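Local structure of suppressor of fused family protein (3K5J) at residues W139-T153 with I168-Q181. The protein is of unknown function but resembles the N-terminal domain of human suppressor of fused, which suggests a role in protein binding. Sequence-based numbering, arbitrary orientation.
Sequences WLLPITQTERLFLNT and IDYLDINRASTVWQ. With SO4 (sulfate ion), chain D; SO4 (sulfate ion), chain E.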
loop_
_atom_site.group_PDB
_atom_site.type_symbol
_atom_site.label_atom_id
_atom_site.label_comp_id
_atom_site.label_asym_id
_atom_site.label_seq_id
_atom_site.Cartn_x
_atom_site.Cartn_y
_atom_site.Cartn_z
ATOM N N TRP A 139 -2.629 2.593 -3.824
ATOM C CA TRP A 139 -2.454 1.153 -3.647
ATOM C C TRP A 139 -1.012 0.739 -3.890
ATOM O O TRP A 139 -0.412 1.056 -4.921
ATOM C CB TRP A 139 -3.369 0.465 -4.650
ATOM C CG TRP A 139 -3.368 -0.989 -4.683
ATOM C CD1 TRP A 139 -3.102 -1.833 -3.661
ATOM C CD2 TRP A 139 -3.799 -1.801 -5.771
ATOM N NE1 TRP A 139 -3.302 -3.135 -4.042
ATOM C CE2 TRP A 139 -3.736 -3.142 -5.339
ATOM C CE3 TRP A 139 -4.213 -1.540 -7.074
ATOM C CZ2 TRP A 139 -4.106 -4.204 -6.154
ATOM C CZ3 TRP A 139 -4.557 -2.589 -7.892
ATOM C CH2 TRP A 139 -4.508 -3.895 -7.430
ATOM N N LEU A 140 -0.432 0.071 -2.904
ATOM C CA LEU A 140 0.862 -0.586 -3.035
ATOM C C LEU A 140 0.644 -2.001 -3.636
ATOM O O LEU A 140 0.356 -2.952 -2.917
ATOM C CB LEU A 140 1.534 -0.650 -1.674
ATOM C CG LEU A 140 1.950 0.679 -1.052
ATOM C CD1 LEU A 140 2.405 0.523 0.375
ATOM C CD2 LEU A 140 2.966 1.404 -1.912
ATOM N N LEU A 141 0.785 -2.094 -4.951
ATOM C CA LEU A 141 0.510 -3.320 -5.685
ATOM C C LEU A 141 1.813 -4.137 -5.789
ATOM O O LEU A 141 2.786 -3.653 -6.376
ATOM C CB LEU A 141 0.018 -2.956 -7.089
ATOM C CG LEU A 141 -0.022 -4.073 -8.134
ATOM C CD1 LEU A 141 -0.880 -5.241 -7.633
ATOM C CD2 LEU A 141 -0.524 -3.506 -9.468
ATOM N N PRO A 142 1.868 -5.358 -5.220
ATOM C CA PRO A 142 3.117 -6.131 -5.387
ATOM C C PRO A 142 3.386 -6.508 -6.831
ATOM O O PRO A 142 2.465 -6.921 -7.551
ATOM C CB PRO A 142 2.887 -7.383 -4.529
ATOM C CG PRO A 142 1.686 -7.107 -3.703
ATOM C CD PRO A 142 0.866 -6.074 -4.424
ATOM N N ILE A 143 4.646 -6.335 -7.260
ATOM C CA ILE A 143 5.036 -6.719 -8.601
ATOM C C ILE A 143 6.228 -7.673 -8.545
ATOM O O ILE A 143 6.963 -7.700 -7.567
ATOM C CB ILE A 143 5.362 -5.486 -9.495
ATOM C CG1 ILE A 143 6.600 -4.735 -9.054
ATOM C CG2 ILE A 143 4.126 -4.516 -9.589
ATOM C CD1 ILE A 143 7.063 -3.597 -10.027
ATOM N N THR A 144 6.371 -8.494 -9.593
ATOM C CA THR A 144 7.412 -9.511 -9.586
ATOM C C THR A 144 8.766 -8.820 -9.839
ATOM O O THR A 144 8.833 -7.673 -10.308
ATOM C CB THR A 144 7.165 -10.580 -10.650
ATOM O OG1 THR A 144 7.481 -10.036 -11.930
ATOM C CG2 THR A 144 5.725 -11.134 -10.609
ATOM N N GLN A 145 9.839 -9.560 -9.597
ATOM C CA GLN A 145 11.172 -8.984 -9.770
ATOM C C GLN A 145 11.451 -8.672 -11.235
ATOM O O GLN A 145 12.063 -7.630 -11.553
ATOM C CB GLN A 145 12.247 -9.892 -9.174
ATOM C CG GLN A 145 12.161 -9.930 -7.664
ATOM C CD GLN A 145 13.241 -10.767 -7.053
ATOM O OE1 GLN A 145 14.428 -10.504 -7.296
ATOM N NE2 GLN A 145 12.871 -11.694 -6.156
ATOM N N THR A 146 10.959 -9.524 -12.121
ATOM C CA THR A 146 11.122 -9.275 -13.541
ATOM C C THR A 146 10.236 -8.140 -14.065
ATOM O O THR A 146 10.655 -7.400 -14.952
ATOM C CB THR A 146 11.007 -10.550 -14.352
ATOM O OG1 THR A 146 9.737 -11.209 -14.189
ATOM C CG2 THR A 146 12.106 -11.507 -13.970
ATOM N N GLU A 147 9.045 -7.974 -13.490
ATOM C CA GLU A 147 8.237 -6.786 -13.753
ATOM C C GLU A 147 8.933 -5.501 -13.335
ATOM O O GLU A 147 8.856 -4.502 -14.058
ATOM C CB GLU A 147 6.838 -6.923 -13.121
ATOM C CG GLU A 147 5.971 -7.977 -13.801
ATOM C CD GLU A 147 4.758 -8.398 -13.017
ATOM O OE1 GLU A 147 4.619 -7.975 -11.845
ATOM O OE2 GLU A 147 3.941 -9.168 -13.597
ATOM N N ARG A 148 9.576 -5.496 -12.184
ATOM C CA ARG A 148 10.328 -4.329 -11.745
ATOM C C ARG A 148 11.404 -3.988 -12.764
ATOM O O ARG A 148 11.584 -2.830 -13.150
ATOM C CB ARG A 148 10.954 -4.569 -10.374
ATOM C CG ARG A 148 12.072 -3.606 -9.986
ATOM C CD ARG A 148 11.582 -2.172 -9.854
ATOM N NE ARG A 148 12.710 -1.295 -9.550
ATOM C CZ ARG A 148 13.314 -0.529 -10.443
ATOM N NH1 ARG A 148 12.876 -0.522 -11.690
ATOM N NH2 ARG A 148 14.355 0.230 -10.082
ATOM N N LEU A 149 12.140 -5.015 -13.182
ATOM C CA LEU A 149 13.216 -4.791 -14.174
ATOM C C LEU A 149 12.666 -4.226 -15.481
ATOM O O LEU A 149 13.272 -3.302 -16.092
ATOM C CB LEU A 149 14.005 -6.085 -14.411
ATOM C CG LEU A 149 15.126 -5.936 -15.451
ATOM C CD1 LEU A 149 16.180 -4.966 -14.964
ATOM C CD2 LEU A 149 15.709 -7.314 -15.739
ATOM N N PHE A 150 11.550 -4.758 -15.945
ATOM C CA PHE A 150 10.859 -4.290 -17.117
ATOM C C PHE A 150 10.650 -2.786 -17.077
ATOM O O PHE A 150 10.767 -2.152 -18.086
ATOM C CB PHE A 150 9.536 -5.079 -17.259
ATOM C CG PHE A 150 8.640 -4.671 -18.377
ATOM C CD1 PHE A 150 7.656 -3.754 -18.172
ATOM C CD2 PHE A 150 8.694 -5.301 -19.601
ATOM C CE1 PHE A 150 6.802 -3.398 -19.166
ATOM C CE2 PHE A 150 7.836 -4.938 -20.586
ATOM C CZ PHE A 150 6.886 -3.998 -20.354
ATOM N N LEU A 151 10.382 -2.216 -15.914
ATOM C CA LEU A 151 10.085 -0.788 -15.791
ATOM C C LEU A 151 11.288 0.117 -16.005
ATOM O O LEU A 151 11.141 1.328 -16.192
ATOM C CB LEU A 151 9.401 -0.502 -14.447
ATOM C CG LEU A 151 7.955 -0.992 -14.329
ATOM C CD1 LEU A 151 7.457 -0.860 -12.897
ATOM C CD2 LEU A 151 7.046 -0.209 -15.296
ATOM N N ASN A 152 12.464 -0.473 -16.059
ATOM C CA ASN A 152 13.649 0.299 -16.443
ATOM C C ASN A 152 13.667 0.719 -17.891
ATOM O O ASN A 152 14.333 1.710 -18.224
ATOM C CB ASN A 152 14.904 -0.505 -16.138
ATOM C CG ASN A 152 15.174 -0.566 -14.669
ATOM O OD1 ASN A 152 14.665 0.267 -13.922
ATOM N ND2 ASN A 152 15.974 -1.532 -14.231
ATOM N N THR A 153 12.997 -0.022 -18.755
ATOM C CA THR A 153 13.026 0.290 -20.205
ATOM C C THR A 153 11.647 0.315 -20.853
ATOM O O THR A 153 11.506 0.276 -22.088
ATOM C CB THR A 153 13.905 -0.723 -20.960
ATOM O OG1 THR A 153 13.319 -2.038 -20.874
ATOM C CG2 THR A 153 15.313 -0.722 -20.374
ATOM N N ILE A 168 -4.412 -9.867 -13.315
ATOM C CA ILE A 168 -3.541 -10.341 -12.247
ATOM C C ILE A 168 -4.258 -10.583 -10.919
ATOM O O ILE A 168 -5.108 -9.771 -10.450
ATOM C CB ILE A 168 -2.319 -9.497 -12.036
ATOM C CG1 ILE A 168 -2.702 -8.064 -11.674
ATOM C CG2 ILE A 168 -1.377 -9.572 -13.286
ATOM C CD1 ILE A 168 -1.523 -7.278 -11.120
ATOM N N ASP A 169 -3.906 -11.687 -10.297
ATOM C CA ASP A 169 -4.407 -11.964 -8.946
ATOM C C ASP A 169 -3.380 -11.446 -7.979
ATOM O O ASP A 169 -2.433 -12.120 -7.617
ATOM C CB ASP A 169 -4.658 -13.427 -8.726
ATOM C CG ASP A 169 -5.227 -13.729 -7.348
ATOM O OD1 ASP A 169 -5.436 -12.801 -6.525
ATOM O OD2 ASP A 169 -5.504 -14.897 -7.104
ATOM N N TYR A 170 -3.660 -10.238 -7.507
ATOM C CA TYR A 170 -2.773 -9.574 -6.607
ATOM C C TYR A 170 -2.724 -10.155 -5.183
ATOM O O TYR A 170 -1.852 -9.809 -4.390
ATOM C CB TYR A 170 -3.063 -8.066 -6.571
ATOM C CG TYR A 170 -4.507 -7.750 -6.300
ATOM C CD1 TYR A 170 -4.998 -7.712 -4.998
ATOM C CD2 TYR A 170 -5.355 -7.450 -7.321
ATOM C CE1 TYR A 170 -6.324 -7.430 -4.744
ATOM C CE2 TYR A 170 -6.688 -7.156 -7.073
ATOM C CZ TYR A 170 -7.161 -7.144 -5.781
ATOM O OH TYR A 170 -8.493 -6.876 -5.546
ATOM N N LEU A 171 -3.643 -11.063 -4.868
ATOM C CA LEU A 171 -3.616 -11.798 -3.621
ATOM C C LEU A 171 -2.825 -13.081 -3.654
ATOM O O LEU A 171 -2.635 -13.685 -2.621
ATOM C CB LEU A 171 -5.026 -12.067 -3.101
ATOM C CG LEU A 171 -5.862 -10.821 -2.845
ATOM C CD1 LEU A 171 -7.320 -11.254 -2.469
ATOM C CD2 LEU A 171 -5.255 -9.949 -1.774
ATOM N N ASP A 172 -2.338 -13.454 -4.835
ATOM C CA ASP A 172 -1.569 -14.688 -5.002
ATOM C C ASP A 172 -0.084 -14.339 -4.850
ATOM O O ASP A 172 0.470 -13.654 -5.705
ATOM C CB ASP A 172 -1.886 -15.270 -6.392
ATOM C CG ASP A 172 -1.067 -16.485 -6.718
ATOM O OD1 ASP A 172 -0.332 -16.972 -5.838
ATOM O OD2 ASP A 172 -1.256 -16.981 -7.883
ATOM N N ILE A 173 0.520 -14.820 -3.765
ATOM C CA ILE A 173 1.911 -14.560 -3.463
ATOM C C ILE A 173 2.898 -15.168 -4.483
ATOM O O ILE A 173 4.085 -14.784 -4.502
ATOM C CB ILE A 173 2.341 -14.948 -2.033
ATOM C CG1 ILE A 173 2.297 -16.462 -1.818
ATOM C CG2 ILE A 173 1.450 -14.247 -1.006
ATOM C CD1 ILE A 173 2.936 -16.935 -0.524
ATOM N N ASN A 174 2.390 -16.065 -5.319
ATOM C CA ASN A 174 3.169 -16.746 -6.361
ATOM C C ASN A 174 2.534 -16.557 -7.746
ATOM O O ASN A 174 2.713 -17.405 -8.633
ATOM C CB ASN A 174 3.325 -18.250 -6.035
ATOM C CG ASN A 174 4.287 -18.966 -6.993
ATOM O OD1 ASN A 174 5.378 -18.462 -7.235
ATOM N ND2 ASN A 174 3.895 -20.164 -7.494
ATOM N N ARG A 175 1.802 -15.469 -7.998
ATOM C CA ARG A 175 1.244 -15.295 -9.328
ATOM C C ARG A 175 2.350 -15.277 -10.377
ATOM O O ARG A 175 3.466 -14.848 -10.098
ATOM C CB ARG A 175 0.397 -14.039 -9.456
ATOM C CG ARG A 175 1.127 -12.729 -9.364
ATOM C CD ARG A 175 0.244 -11.576 -9.879
ATOM N NE ARG A 175 0.891 -10.287 -9.751
ATOM C CZ ARG A 175 1.755 -9.757 -10.625
ATOM N NH1 ARG A 175 2.105 -10.391 -11.761
ATOM N NH2 ARG A 175 2.277 -8.569 -10.368
ATOM N N ALA A 176 2.017 -15.675 -11.598
ATOM C CA ALA A 176 2.967 -15.595 -12.687
ATOM C C ALA A 176 3.298 -14.156 -13.025
ATOM O O ALA A 176 2.442 -13.246 -12.955
ATOM C CB ALA A 176 2.426 -16.286 -13.920
ATOM N N SER A 177 4.527 -13.934 -13.432
ATOM C CA SER A 177 4.874 -12.656 -14.068
ATOM C C SER A 177 4.100 -12.442 -15.344
ATOM O O SER A 177 3.757 -13.405 -16.043
ATOM C CB SER A 177 6.343 -12.579 -14.420
ATOM O OG SER A 177 7.109 -12.368 -13.270
ATOM N N THR A 178 3.868 -11.169 -15.679
ATOM C CA THR A 178 3.195 -10.758 -16.912
ATOM C C THR A 178 4.158 -10.348 -18.017
ATOM O O THR A 178 3.716 -9.995 -19.115
ATOM C CB THR A 178 2.257 -9.587 -16.649
ATOM O OG1 THR A 178 2.995 -8.423 -16.206
ATOM C CG2 THR A 178 1.182 -9.999 -15.693
ATOM N N VAL A 179 5.436 -10.365 -17.725
ATOM C CA VAL A 179 6.434 -9.936 -18.699
ATOM C C VAL A 179 7.601 -10.911 -18.652
ATOM O O VAL A 179 7.798 -11.652 -17.682
ATOM C CB VAL A 179 6.931 -8.498 -18.433
ATOM C CG1 VAL A 179 5.788 -7.459 -18.470
ATOM C CG2 VAL A 179 7.736 -8.468 -17.170
ATOM N N TRP A 180 8.337 -10.954 -19.758
ATOM C CA TRP A 180 9.516 -11.795 -19.893
ATOM C C TRP A 180 10.554 -11.006 -20.676
ATOM O O TRP A 180 10.205 -10.363 -21.681
ATOM C CB TRP A 180 9.211 -13.113 -20.652
ATOM C CG TRP A 180 10.476 -13.874 -20.882
ATOM C CD1 TRP A 180 11.158 -14.670 -19.963
ATOM C CD2 TRP A 180 11.279 -13.824 -22.057
ATOM N NE1 TRP A 180 12.330 -15.111 -20.536
ATOM C CE2 TRP A 180 12.426 -14.609 -21.811
ATOM C CE3 TRP A 180 11.159 -13.156 -23.279
ATOM C CZ2 TRP A 180 13.432 -14.771 -22.765
ATOM C CZ3 TRP A 180 12.162 -13.335 -24.247
ATOM C CH2 TRP A 180 13.273 -14.139 -23.978
ATOM N N GLN A 181 11.788 -11.008 -20.231
ATOM C CA GLN A 181 12.842 -10.352 -21.054
ATOM C C GLN A 181 14.002 -11.296 -21.339
ATOM O O GLN A 181 14.394 -12.066 -20.472
ATOM C CB GLN A 181 13.351 -9.067 -20.380
ATOM C CG GLN A 181 12.310 -7.937 -20.356
ATOM C CD GLN A 181 12.846 -6.645 -19.720
ATOM O OE1 GLN A 181 13.284 -6.641 -18.570
ATOM N NE2 GLN A 181 12.827 -5.556 -20.482
HETATM S S SO4 D . 9.776 -13.861 -11.705
HETATM O O1 SO4 D . 10.778 -14.519 -12.507
HETATM O O2 SO4 D . 9.920 -12.454 -11.776
HETATM O O3 SO4 D . 8.486 -14.262 -12.326
HETATM O O4 SO4 D . 9.792 -14.356 -10.307
HETATM S S SO4 E . 15.396 -0.329 -6.801
HETATM O O1 SO4 E . 16.390 -1.217 -7.432
HETATM O O2 SO4 E . 15.496 0.919 -7.540
HETATM O O3 SO4 E . 14.048 -0.958 -6.975
HETATM O O4 SO4 E . 15.789 -0.080 -5.402
HETATM O O HOH W 1 0.531 -8.916 -7.310
HETATM O O HOH W 2 9.599 -12.747 -16.409
HETATM O O HOH W 3 14.291 -3.472 -18.565
#
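Trp139 turns the edge of its six-membered ring to the face of Tyr170 in a T-shaped stack, with CZ2 3.6 Å from Tyr170 CG and the planes at 83°. Leu141 continues the apolar layer: its CD1 lies against Tyr170 CB and meets Ile168 CD1 tip to tip. From Pro142 onward the contact turns polar. Pro142 O receives Arg175 NH2 in its carbonyl plane, on a lone pair, and a water links the same oxygen to Arg175 NE. Thr144 opens helix 145-150 as its N-cap. There its OG1 accepts from Glu147 N and lies 2.7 Å from Ser177 OG, while a sulfate, probably from the crystallisation liquor, is held by Thr146 N, Thr146 OG1 and Ser177 OG.

The Glu147 carboxylate meets the edge of the Arg175 guanidinium in an end-on, nearly coplanar (27°) salt bridge, OE1 taking NH2 at 2.8 Å and OE2 taking NH1 at 2.9 Å, each through a syn lone pair. Thr144 N reaches OE1 from one side of the carboxylate plane and Thr178 OG1 reaches OE2 from the opposite side, while Thr178 N meets OE2 on the anti side. Five donors thus grip this buried group, fix its rotation and probably favour its charged form. One turn on, Phe150 CG, anti to the backbone N, carries the ring toward Val179, and chi2 of -93° turns a face to it; Val179 CG1 sits 3.8 Å from the ring centroid in a CH-pi contact. Beyond it, Gln181 NE2 shares a water with Leu149 O and Thr153 OG1.

The whole illustrates a capping box, Thr144 with Glu147, whose glutamate also ties the loop after helix 156-166 to the start of helix 145-150, within a domain resembling the N-terminal domain of human Sufu.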